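Local coordinates for FBP protein (Leishmania major, PDB 5OEZ), which probably hydrolyses fructose 1,6-bisphosphate to fructose 6-phosphate and phosphate with the help of divalent metal ions, a step of gluconeogenesis, at residues E100-I104 with S149-N154. Residue numbers count along the deposited sequence, not the author numbering.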
loop_
_atom_site.group_PDB
_atom_site.type_symbol
_atom_site.label_atom_id
_atom_site.label_comp_id
_atom_site.label_asym_id
_atom_site.label_seq_id
_atom_site.Cartn_x
_atom_site.Cartn_y
_atom_site.Cartn_z
ATOM N N GLU C 100 19.461 18.023 -24.019
ATOM C CA GLU C 100 20.690 18.592 -24.566
ATOM C C GLU C 100 21.197 19.828 -23.802
ATOM O O GLU C 100 22.404 20.038 -23.721
ATOM C CB GLU C 100 20.607 18.822 -26.071
ATOM C CG GLU C 100 21.974 18.736 -26.790
ATOM C CD GLU C 100 22.741 17.399 -26.664
ATOM O OE1 GLU C 100 22.278 16.439 -26.011
ATOM O OE2 GLU C 100 23.851 17.301 -27.234
ATOM N N GLN C 101 20.290 20.624 -23.236
ATOM C CA GLN C 101 20.671 21.841 -22.520
ATOM C C GLN C 101 20.254 21.788 -21.067
ATOM O O GLN C 101 19.352 21.054 -20.698
ATOM C CB GLN C 101 20.042 23.066 -23.175
ATOM C CG GLN C 101 20.745 23.500 -24.449
ATOM C CD GLN C 101 20.112 24.729 -25.067
ATOM O OE1 GLN C 101 19.241 25.366 -24.462
ATOM N NE2 GLN C 101 20.551 25.079 -26.271
ATOM N N MET C 102 20.912 22.613 -20.263
ATOM C CA MET C 102 20.496 22.871 -18.896
ATOM C C MET C 102 19.283 23.800 -18.856
ATOM O O MET C 102 19.028 24.575 -19.791
ATOM C CB MET C 102 21.649 23.476 -18.107
ATOM C CG MET C 102 22.757 22.484 -17.802
ATOM S SD MET C 102 24.236 23.231 -17.069
ATOM C CE MET C 102 24.912 24.018 -18.525
ATOM N N ILE C 103 18.535 23.709 -17.762
ATOM C CA ILE C 103 17.376 24.573 -17.506
ATOM C C ILE C 103 17.712 25.502 -16.357
ATOM O O ILE C 103 18.216 25.059 -15.339
ATOM C CB ILE C 103 16.135 23.740 -17.150
ATOM C CG1 ILE C 103 15.679 22.935 -18.373
ATOM C CG2 ILE C 103 14.990 24.624 -16.670
ATOM C CD1 ILE C 103 14.851 21.727 -18.011
ATOM N N ILE C 104 17.435 26.785 -16.533
ATOM C CA ILE C 104 17.670 27.797 -15.512
ATOM C C ILE C 104 16.329 28.027 -14.826
ATOM O O ILE C 104 15.316 28.244 -15.499
ATOM C CB ILE C 104 18.218 29.112 -16.126
ATOM C CG1 ILE C 104 19.696 28.965 -16.533
ATOM C CG2 ILE C 104 18.175 30.248 -15.119
ATOM C CD1 ILE C 104 20.038 27.830 -17.468
ATOM N N SER C 149 21.346 32.864 -17.487
ATOM C CA SER C 149 21.170 32.285 -18.826
ATOM C C SER C 149 21.875 30.945 -18.951
ATOM O O SER C 149 22.586 30.521 -18.033
ATOM C CB SER C 149 21.710 33.235 -19.894
ATOM O OG SER C 149 23.126 33.275 -19.863
ATOM N N VAL C 150 21.655 30.270 -20.074
ATOM C CA VAL C 150 22.308 28.977 -20.350
ATOM C C VAL C 150 23.805 29.192 -20.664
ATOM O O VAL C 150 24.643 28.348 -20.316
ATOM C CB VAL C 150 21.604 28.194 -21.497
ATOM C CG1 VAL C 150 22.311 26.871 -21.783
ATOM C CG2 VAL C 150 20.142 27.916 -21.155
ATOM N N GLU C 151 24.129 30.334 -21.271
ATOM C CA GLU C 151 25.525 30.705 -21.536
ATOM C C GLU C 151 26.307 30.820 -20.225
ATOM O O GLU C 151 27.399 30.257 -20.112
ATOM C CB GLU C 151 25.622 31.980 -22.396
ATOM C CG GLU C 151 25.201 31.759 -23.891
ATOM C CD GLU C 151 23.693 31.906 -24.131
ATOM O OE1 GLU C 151 22.897 31.875 -23.162
ATOM O OE2 GLU C 151 23.277 32.034 -25.300
ATOM N N ASP C 152 25.737 31.503 -19.229
ATOM C CA ASP C 152 26.362 31.610 -17.906
ATOM C C ASP C 152 26.588 30.238 -17.324
ATOM O O ASP C 152 27.687 29.916 -16.876
ATOM C CB ASP C 152 25.490 32.429 -16.925
ATOM C CG ASP C 152 25.434 33.924 -17.258
ATOM O OD1 ASP C 152 26.236 34.407 -18.090
ATOM O OD2 ASP C 152 24.577 34.623 -16.668
ATOM N N ALA C 153 25.526 29.433 -17.299
ATOM C CA ALA C 153 25.577 28.074 -16.741
ATOM C C ALA C 153 26.658 27.218 -17.402
ATOM O O ALA C 153 27.357 26.464 -16.713
ATOM C CB ALA C 153 24.220 27.402 -16.855
ATOM N N ASN C 154 26.801 27.349 -18.723
ATOM C CA ASN C 154 27.847 26.621 -19.471
ATOM C C ASN C 154 29.258 27.024 -19.044
ATOM O O ASN C 154 30.124 26.171 -18.891
ATOM C CB ASN C 154 27.692 26.824 -20.984
ATOM C CG ASN C 154 26.539 26.030 -21.578
ATOM O OD1 ASN C 154 26.081 25.037 -21.010
ATOM N ND2 ASN C 154 26.038 26.489 -22.724
HETATM O O HOH W 1 23.342 23.842 -21.346
#
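Apolar side chains of segment 100-104, which runs into edge strand 103-104, pack here against the first turn of a helix, at one border of the eight-stranded sheet in the N-terminal part of this class 1 fructose-1,6-bisphosphatase. Met102 and Ile104, two residues apart and so on the same face of an extended chain, both direct CB toward the helix, whereas Ile103 between them turns away. The unbranched, flexible chain of Met102 reaches along the helix until its CE lies 3.8 Å from CB of Ala153 and 2.9 Å from OD1 of Asn154; the small methyl of Ala153 lets the terminal methyl of Met102 come close to the helix backbone, CE 3.8 Å from Ala153 C. Ile104 fills the neighbouring space, its CD1 3.7 Å from CG2 of Val150 and 4.2 Å from Ala153 CB. No direct hydrogen bond joins the segments, but a water accepts from Met102 N (2.9 Å) and donates to Asn154 OD1 (3.0 Å), giving the backbone amide a polar partner beside the apolar contact. Ser149, the N-cap, starts the helix: its OG accepts from Asp152 N at 3.2 Å, while its CB points away from the strand. Alongside, strand 103-104 pairs antiparallel with strand 91-96 through Ile103 and Leu94, and Val93 of that strand touches both Met102 and Ala153, so the first turn of helix 150-158 meets both the outermost strand and its neighbour 91-96.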